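Local structure of molybdenum-binding-protein (Azotobacter vinelandii, 1H9M) at the interface of chains A and B. The protein binds molybdate in the cytoplasm, apparently cooperatively, and serves molybdenum homeostasis in Azotobacter vinelandii. Coordinates in Å, arbitrary orientation; residue numbers count along the deposited sequence, not the author numbering. Chains: chain A/B, Molybdenum-binding-protein.

Contact 1: the interface of chains A and B. Residues chain A 5-6; chain B 69-72, 122.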
loop_
_atom_site.group_PDB
_atom_site.type_symbol
_atom_site.label_atom_id
_atom_site.label_comp_id
_atom_site.label_asym_id
_atom_site.label_seq_id
_atom_site.Cartn_x
_atom_site.Cartn_y
_atom_site.Cartn_z
ATOM N N LYS A 5 6.083 -16.003 11.729
ATOM C CA LYS A 5 7.369 -15.610 11.143
ATOM C C LYS A 5 6.946 -14.950 9.821
ATOM O O LYS A 5 6.774 -15.626 8.818
ATOM C CB LYS A 5 8.301 -16.800 10.926
ATOM C CG LYS A 5 8.765 -17.399 12.253
ATOM C CD LYS A 5 10.049 -18.217 12.092
ATOM C CE LYS A 5 10.494 -18.721 13.464
ATOM N NZ LYS A 5 11.973 -18.775 13.667
ATOM N N ILE A 6 6.799 -13.633 9.943
ATOM C CA ILE A 6 6.321 -12.852 8.775
ATOM C C ILE A 6 7.188 -11.616 8.679
ATOM O O ILE A 6 7.682 -11.151 9.674
ATOM C CB ILE A 6 4.820 -12.556 8.918
ATOM C CG1 ILE A 6 4.216 -12.017 7.595
ATOM C CG2 ILE A 6 4.521 -11.653 10.105
ATOM C CD1 ILE A 6 2.679 -12.058 7.590
ATOM N N LEU B 69 6.517 -11.310 3.137
ATOM C CA LEU B 69 7.021 -12.694 3.057
ATOM C C LEU B 69 6.715 -13.454 4.343
ATOM O O LEU B 69 6.824 -12.861 5.412
ATOM C CB LEU B 69 8.529 -12.772 2.801
ATOM C CG LEU B 69 8.918 -12.234 1.397
ATOM C CD1 LEU B 69 10.479 -12.171 1.366
ATOM C CD2 LEU B 69 8.436 -13.099 0.274
ATOM N N MET B 70 6.311 -14.721 4.230
ATOM C CA MET B 70 6.033 -15.421 5.492
ATOM C C MET B 70 6.723 -16.807 5.449
ATOM O O MET B 70 6.669 -17.379 4.375
ATOM C CB MET B 70 4.530 -15.488 5.735
ATOM C CG MET B 70 4.064 -16.366 6.905
ATOM S SD MET B 70 2.249 -16.225 7.027
ATOM C CE MET B 70 1.732 -16.982 5.572
ATOM N N THR B 71 7.393 -17.143 6.561
ATOM C CA THR B 71 7.963 -18.518 6.482
ATOM C C THR B 71 7.226 -19.485 7.391
ATOM O O THR B 71 7.491 -20.682 7.321
ATOM C CB THR B 71 9.462 -18.562 6.814
ATOM O OG1 THR B 71 9.669 -17.951 8.079
ATOM C CG2 THR B 71 10.254 -17.835 5.737
ATOM N N ASP B 72 6.459 -18.956 8.328
ATOM C CA ASP B 72 5.705 -19.827 9.248
ATOM C C ASP B 72 4.482 -19.053 9.714
ATOM O O ASP B 72 4.627 -18.063 10.428
ATOM C CB ASP B 72 6.581 -20.203 10.439
ATOM C CG ASP B 72 5.896 -21.061 11.487
ATOM O OD1 ASP B 72 4.864 -21.689 11.159
ATOM O OD2 ASP B 72 6.421 -21.087 12.628
ATOM N N LEU B 122 13.609 -14.257 9.423
ATOM C CA LEU B 122 12.904 -15.364 8.804
ATOM C C LEU B 122 13.913 -16.433 8.328
ATOM O O LEU B 122 13.440 -17.380 7.717
ATOM C CB LEU B 122 11.995 -14.932 7.652
ATOM C CG LEU B 122 10.867 -13.925 7.941
ATOM C CD1 LEU B 122 9.976 -13.784 6.702
ATOM C CD2 LEU B 122 10.028 -14.319 9.137
#
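A:Lys5 sets its CG beside its own backbone N and opposite the carbonyl carbon (chi1 -68°), which sends the aliphatic chain out over B:Thr71 and B:Asp72 while both peptide groups of the residue stay turned to chain B. B:Thr71 in turn holds OG1 between its backbone N and carbonyl carbon (chi1 54°), and this hydroxyl oxygen comes to 3.4 Å from CB of A:Lys5. The backbone does the gripping. A:Lys5 N donates to B:Asp72 O at 2.8 Å, almost straight and within the carbonyl plane. A:Lys5 O accepts from B:Thr71 N, also at 2.8 Å, with the donor tilted somewhat out of the plane of that carbonyl; a longer, weak bond from B:Asp72 N reaches the same oxygen. Short strand 5-6 of chain A is thereby paired antiparallel with residues 70-72 of chain B, A:Lys5 facing B:Asp72 and A:Ile6 facing B:Met70. B:Leu122 caps the pairing with one branch, its CD2 methyl lying 3.4 Å from A:Ile6 N and pressing on the peptide between A:Lys5 and A:Ile6. The side-chain amine NZ of A:Lys5 stays 6.1 Å from the carboxylate OD2 of B:Asp72, so any attraction would be long-range. By adding the N-terminal strand of one chain to the backbone of residues 70-72 of its neighbour, the site probably ties chains together in the deposited three-copy assembly.

Contact 2: the interface of chains A and B. Residues chain A 59, 142-144; chain B 75-77.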
loop_
_atom_site.group_PDB
_atom_site.type_symbol
_atom_site.label_atom_id
_atom_site.label_comp_id
_atom_site.label_asym_id
_atom_site.label_seq_id
_atom_site.Cartn_x
_atom_site.Cartn_y
_atom_site.Cartn_z
ATOM N N VAL A 59 -4.921 -10.521 15.283
ATOM C CA VAL A 59 -3.708 -9.748 15.110
ATOM C C VAL A 59 -3.891 -8.804 13.872
ATOM O O VAL A 59 -4.682 -9.136 12.996
ATOM C CB VAL A 59 -2.451 -10.614 14.857
ATOM C CG1 VAL A 59 -2.138 -11.161 16.277
ATOM C CG2 VAL A 59 -2.606 -11.544 13.675
ATOM N N GLY A 142 -5.327 -11.065 11.186
ATOM C CA GLY A 142 -5.069 -12.513 11.306
ATOM C C GLY A 142 -5.817 -13.106 12.525
ATOM O O GLY A 142 -6.142 -12.366 13.429
ATOM N N VAL A 143 -6.234 -14.345 12.358
ATOM C CA VAL A 143 -6.919 -15.041 13.465
ATOM C C VAL A 143 -6.110 -16.315 13.759
ATOM O O VAL A 143 -5.649 -17.082 12.995
ATOM C CB VAL A 143 -8.395 -15.381 13.313
ATOM C CG1 VAL A 143 -9.235 -14.106 13.266
ATOM C CG2 VAL A 143 -8.687 -16.307 12.148
ATOM N N PRO A 144 -6.089 -16.447 15.169
ATOM C CA PRO A 144 -5.331 -17.602 15.689
ATOM C C PRO A 144 -5.980 -18.954 15.531
ATOM O O PRO A 144 -6.955 -19.142 14.799
ATOM C CB PRO A 144 -5.169 -17.385 17.195
ATOM C CG PRO A 144 -5.607 -15.987 17.442
ATOM C CD PRO A 144 -6.644 -15.698 16.416
ATOM N N GLY B 75 -0.139 -21.415 12.503
ATOM C CA GLY B 75 -1.549 -21.662 12.596
ATOM C C GLY B 75 -2.425 -20.434 12.395
ATOM O O GLY B 75 -3.646 -20.655 12.411
ATOM N N TYR B 76 -1.898 -19.217 12.205
ATOM C CA TYR B 76 -2.810 -18.095 11.926
ATOM C C TYR B 76 -3.378 -18.148 10.517
ATOM O O TYR B 76 -2.704 -18.575 9.572
ATOM C CB TYR B 76 -2.046 -16.771 12.126
ATOM C CG TYR B 76 -2.016 -16.267 13.545
ATOM C CD1 TYR B 76 -2.860 -15.255 13.967
ATOM C CD2 TYR B 76 -1.139 -16.820 14.480
ATOM C CE1 TYR B 76 -2.867 -14.794 15.270
ATOM C CE2 TYR B 76 -1.134 -16.360 15.787
ATOM C CZ TYR B 76 -1.990 -15.352 16.174
ATOM O OH TYR B 76 -1.960 -14.908 17.472
ATOM N N ARG B 77 -4.605 -17.682 10.302
ATOM C CA ARG B 77 -5.273 -17.551 9.032
ATOM C C ARG B 77 -5.330 -16.010 8.798
ATOM O O ARG B 77 -5.615 -15.361 9.778
ATOM C CB ARG B 77 -6.697 -18.141 9.001
ATOM C CG ARG B 77 -6.640 -19.601 9.455
ATOM C CD ARG B 77 -8.005 -20.273 9.421
ATOM N NE ARG B 77 -8.958 -19.687 10.361
ATOM C CZ ARG B 77 -10.273 -19.697 10.151
ATOM N NH1 ARG B 77 -10.784 -20.263 9.065
ATOM N NH2 ARG B 77 -11.096 -19.147 11.034
#
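Backbone pairing joins A:Val143 to B:Arg77 through two hydrogen bonds, as in a narrow antiparallel beta bridge. A:Val143 N gives its hydrogen to B:Arg77 O at 2.8 Å, nearly in line with the carbonyl bond. The return bond, from B:Arg77 N to A:Val143 O, is 2.9 Å long and lies in the plane of its carbonyl.

Aromatic packing centres on B:Tyr76. Its side chain leaves the backbone with CG opposite the carbonyl carbon (chi1 -85°), which lays the ring against the C-terminal segment of chain A. A:Pro144 presents CA over one ring face in a CH-pi contact, 3.9 Å from the centroid and displaced toward the rim, while its CG meets CE1 of B:Tyr76 at 3.7 Å. The peptide carbon of A:Gly142 sits at the ring edge, in plane.

Apolar contacts complete the patch. A:Val59, from strand 57-62, points both methyls at the tyrosine, CG2 approaching CE1 of B:Tyr76 at 3.6 Å and CG1 lying near its hydroxyl end. On the other side of the bridge, CG2 of A:Val143 rests 3.8 Å from NE of B:Arg77, packing against the guanidinium end. Together these contacts probably fasten the C-terminal strand of one chain to residues 75-77, around the start of strand 77-78, of the next.

Contact 3: the interface of chains A and B. Residues chain A 7, 63; chain B 67-69, 113-114, 118, 122.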
loop_
_atom_site.group_PDB
_atom_site.type_symbol
_atom_site.label_atom_id
_atom_site.label_comp_id
_atom_site.label_asym_id
_atom_site.label_seq_id
_atom_site.Cartn_x
_atom_site.Cartn_y
_atom_site.Cartn_z
ATOM N N SER A 7 7.365 -11.059 7.474
ATOM C CA SER A 7 8.323 -9.968 7.300
ATOM C C SER A 7 7.752 -8.690 7.921
ATOM O O SER A 7 8.550 -7.939 8.502
ATOM C CB SER A 7 8.675 -9.781 5.818
ATOM O OG SER A 7 7.446 -9.394 5.147
ATOM N N LYS A 63 2.986 -3.715 7.175
ATOM C CA LYS A 63 4.355 -3.587 6.794
ATOM C C LYS A 63 4.902 -2.153 7.031
ATOM O O LYS A 63 4.104 -1.239 6.867
ATOM C CB LYS A 63 4.527 -3.876 5.290
ATOM C CG LYS A 63 4.784 -5.318 4.910
ATOM C CD LYS A 63 4.720 -5.449 3.373
ATOM C CE LYS A 63 5.749 -4.528 2.856
ATOM N NZ LYS A 63 7.076 -5.169 2.588
ATOM N N VAL B 67 4.534 -6.573 -1.095
ATOM C CA VAL B 67 4.494 -8.052 -0.857
ATOM C C VAL B 67 5.110 -8.416 0.467
ATOM O O VAL B 67 6.282 -8.004 0.692
ATOM C CB VAL B 67 5.288 -8.728 -2.033
ATOM C CG1 VAL B 67 5.269 -10.237 -1.819
ATOM C CG2 VAL B 67 4.701 -8.331 -3.401
ATOM N N LEU B 68 4.327 -9.089 1.311
ATOM C CA LEU B 68 4.958 -9.525 2.567
ATOM C C LEU B 68 5.549 -10.952 2.299
ATOM O O LEU B 68 5.105 -11.596 1.372
ATOM C CB LEU B 68 3.887 -9.718 3.601
ATOM C CG LEU B 68 3.241 -8.411 4.098
ATOM C CD1 LEU B 68 2.336 -7.789 3.051
ATOM C CD2 LEU B 68 2.363 -8.815 5.293
ATOM N N LEU B 69 6.517 -11.310 3.137
ATOM C CA LEU B 69 7.021 -12.694 3.057
ATOM C C LEU B 69 6.715 -13.454 4.343
ATOM O O LEU B 69 6.824 -12.861 5.412
ATOM C CB LEU B 69 8.529 -12.772 2.801
ATOM C CG LEU B 69 8.918 -12.234 1.397
ATOM C CD1 LEU B 69 10.479 -12.171 1.366
ATOM C CD2 LEU B 69 8.436 -13.099 0.274
ATOM N N MET B 113 10.114 -6.461 -1.407
ATOM C CA MET B 113 11.088 -5.593 -0.754
ATOM C C MET B 113 10.815 -5.678 0.754
ATOM O O MET B 113 9.697 -5.313 1.080
ATOM C CB MET B 113 11.050 -4.166 -1.269
ATOM C CG MET B 113 12.109 -3.205 -0.696
ATOM S SD MET B 113 13.742 -3.596 -1.303
ATOM C CE MET B 113 13.681 -3.109 -3.009
ATOM N N VAL B 114 11.716 -6.197 1.561
ATOM C CA VAL B 114 11.486 -6.240 3.007
ATOM C C VAL B 114 12.709 -5.638 3.747
ATOM O O VAL B 114 13.719 -5.276 3.101
ATOM C CB VAL B 114 11.291 -7.690 3.490
ATOM C CG1 VAL B 114 10.118 -8.440 2.878
ATOM C CG2 VAL B 114 12.558 -8.481 3.147
ATOM N N ALA B 118 14.054 -8.366 8.591
ATOM C CA ALA B 118 13.157 -9.460 8.283
ATOM C C ALA B 118 13.914 -10.629 7.650
ATOM O O ALA B 118 13.572 -11.799 7.854
ATOM C CB ALA B 118 12.007 -8.961 7.367
ATOM N N LEU B 122 13.609 -14.257 9.423
ATOM C CA LEU B 122 12.904 -15.364 8.804
ATOM C C LEU B 122 13.913 -16.433 8.328
ATOM O O LEU B 122 13.440 -17.380 7.717
ATOM C CB LEU B 122 11.995 -14.932 7.652
ATOM C CG LEU B 122 10.867 -13.925 7.941
ATOM C CD1 LEU B 122 9.976 -13.784 6.702
ATOM C CD2 LEU B 122 10.028 -14.319 9.137
#
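A:Ser7 meets B:Leu69 through both its backbone and its side chain, closing a small ring of two hydrogen bonds. A:Ser7 N donates to B:Leu69 O at 2.8 Å, with an angle of 140° at the hydrogen, so noticeably bent. B:Leu69 N answers by donating to the hydroxyl OG of A:Ser7 at 2.9 Å, almost straight. The serine can accept here because a chi1 of 63° tucks OG between its own N and carbonyl carbon, on the side facing strand 68-70.

Beside this pair, A:Lys63 and B:Leu68 slide past one another in opposite directions, and CD of the lysine meets CD1 of the leucine tightly at 3.4 Å. Bends at chi3 and chi4 curl the lysine so that its side-chain amine NZ reaches B:Met113 O at 3.0 Å, a weak hydrogen bond.

Around the serine, A:Ser7 CB packs on CG1 of B:Val114 at 3.5 Å and on the CB methyl of B:Ala118 at 3.8 Å. B:Val114 lies near the end of strand 109-115 and B:Ala118 belongs to helix 116-121, so strand and helix together back the serine. B:Met113, B:Val114 and B:Ala118 also belong to a molybdate pocket, so the site places the neighbouring subunit directly against the binding region and could couple subunit packing to anion binding.

Contact 4: the interface of chains A and B. Residues chain A 6-8, 61, 140; chain B 68-70, 78.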
loop_
_atom_site.group_PDB
_atom_site.type_symbol
_atom_site.label_atom_id
_atom_site.label_comp_id
_atom_site.label_asym_id
_atom_site.label_seq_id
_atom_site.Cartn_x
_atom_site.Cartn_y
_atom_site.Cartn_z
ATOM N N ILE A 6 6.799 -13.633 9.943
ATOM C CA ILE A 6 6.321 -12.852 8.775
ATOM C C ILE A 6 7.188 -11.616 8.679
ATOM O O ILE A 6 7.682 -11.151 9.674
ATOM C CB ILE A 6 4.820 -12.556 8.918
ATOM C CG1 ILE A 6 4.216 -12.017 7.595
ATOM C CG2 ILE A 6 4.521 -11.653 10.105
ATOM C CD1 ILE A 6 2.679 -12.058 7.590
ATOM N N SER A 7 7.365 -11.059 7.474
ATOM C CA SER A 7 8.323 -9.968 7.300
ATOM C C SER A 7 7.752 -8.690 7.921
ATOM O O SER A 7 8.550 -7.939 8.502
ATOM C CB SER A 7 8.675 -9.781 5.818
ATOM O OG SER A 7 7.446 -9.394 5.147
ATOM N N ALA A 8 6.413 -8.545 7.885
ATOM C CA ALA A 8 5.894 -7.278 8.439
ATOM C C ALA A 8 6.489 -7.037 9.825
ATOM O O ALA A 8 6.305 -7.822 10.762
ATOM C CB ALA A 8 4.393 -7.248 8.578
ATOM N N VAL A 61 -1.637 -6.755 11.094
ATOM C CA VAL A 61 -0.319 -6.872 10.494
ATOM C C VAL A 61 -0.100 -5.685 9.529
ATOM O O VAL A 61 -0.939 -5.544 8.639
ATOM C CB VAL A 61 -0.274 -8.187 9.683
ATOM C CG1 VAL A 61 1.073 -8.369 9.020
ATOM C CG2 VAL A 61 -0.572 -9.311 10.716
ATOM N N ILE A 140 -3.660 -5.785 7.437
ATOM C CA ILE A 140 -4.074 -7.189 7.239
ATOM C C ILE A 140 -4.480 -7.710 8.613
ATOM O O ILE A 140 -3.936 -7.355 9.648
ATOM C CB ILE A 140 -2.873 -7.945 6.674
ATOM C CG1 ILE A 140 -2.689 -7.572 5.197
ATOM C CG2 ILE A 140 -3.121 -9.464 6.840
ATOM C CD1 ILE A 140 -1.278 -8.023 4.692
ATOM N N LEU B 68 4.327 -9.089 1.311
ATOM C CA LEU B 68 4.958 -9.525 2.567
ATOM C C LEU B 68 5.549 -10.952 2.299
ATOM O O LEU B 68 5.105 -11.596 1.372
ATOM C CB LEU B 68 3.887 -9.718 3.601
ATOM C CG LEU B 68 3.241 -8.411 4.098
ATOM C CD1 LEU B 68 2.336 -7.789 3.051
ATOM C CD2 LEU B 68 2.363 -8.815 5.293
ATOM N N LEU B 69 6.517 -11.310 3.137
ATOM C CA LEU B 69 7.021 -12.694 3.057
ATOM C C LEU B 69 6.715 -13.454 4.343
ATOM O O LEU B 69 6.824 -12.861 5.412
ATOM C CB LEU B 69 8.529 -12.772 2.801
ATOM C CG LEU B 69 8.918 -12.234 1.397
ATOM C CD1 LEU B 69 10.479 -12.171 1.366
ATOM C CD2 LEU B 69 8.436 -13.099 0.274
ATOM N N MET B 70 6.311 -14.721 4.230
ATOM C CA MET B 70 6.033 -15.421 5.492
ATOM C C MET B 70 6.723 -16.807 5.449
ATOM O O MET B 70 6.669 -17.379 4.375
ATOM C CB MET B 70 4.530 -15.488 5.735
ATOM C CG MET B 70 4.064 -16.366 6.905
ATOM S SD MET B 70 2.249 -16.225 7.027
ATOM C CE MET B 70 1.732 -16.982 5.572
ATOM N N LEU B 78 -4.802 -15.577 7.659
ATOM C CA LEU B 78 -4.766 -14.115 7.414
ATOM C C LEU B 78 -5.898 -13.694 6.529
ATOM O O LEU B 78 -6.374 -14.435 5.676
ATOM C CB LEU B 78 -3.423 -13.794 6.672
ATOM C CG LEU B 78 -2.177 -14.162 7.496
ATOM C CD1 LEU B 78 -0.918 -13.789 6.718
ATOM C CD2 LEU B 78 -2.216 -13.491 8.838
#
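B:Leu68 points the end of its side chain at A:Ile140, their terminal methyls CD2 and CD1 meeting head-on at 3.8 Å, in the small hydrophobic core where the TOBE (Mop-type) domains of two subunits come together. The leucine CG stands opposite its carbonyl carbon (chi1 -71°), which carries both methyls away from strand 68-70 and into chain A. CD2 is the busier branch: besides A:Ile140 it touches CG1 of A:Val61 at 4.0 Å, the valine approaching at a slant from strand 57-62, and it lies at the outer limit of contact with the CB methyl of A:Ala8. CD1 also faces the terminal methyl of A:Ile140, so the fork of the leucine receives the isoleucine end.

The bonds between A:Ser7 and B:Leu69 fix the backbone next to B:Leu68 and so help set its side chain among the methyls of chain A. A:Ile6 enters from another direction. Its CG1 lies opposite the backbone N (chi1 -168°), and with the chain extended at chi2 the CD1 methyl is delivered to the middle of the cluster. There it meets B:Leu68 CD2 obliquely at 4.0 Å. B:Met70, already paired with A:Ile6 through the backbone, adds its CB beside this chain. The same CD1 methyl of A:Ile6 points tip to tip at CD1 of B:Leu78, 4.1 Å away, so the isoleucine bridges leucines from two separate strands of chain B.

Contacts 1, 3 and 4 form one continuous strip, their C-alpha centres about 6 to 8 Å apart, and all three include B:Leu69 of strand 68-70. A:Ile6 and B:Met70 join contacts 1 and 4, A:Ser7 and B:Leu68 join contacts 3 and 4, and B:Leu122 serves contacts 1 and 3. Contact 2 lies farther along, about 11 Å from contact 4 and 17 Å from contact 3, but strands 57-62, 140-143 and 77-78 run from it into contact 4. N- and C-terminal segments of one subunit thus engage the same neighbour, which is consistent with the deposited assembly of three copies.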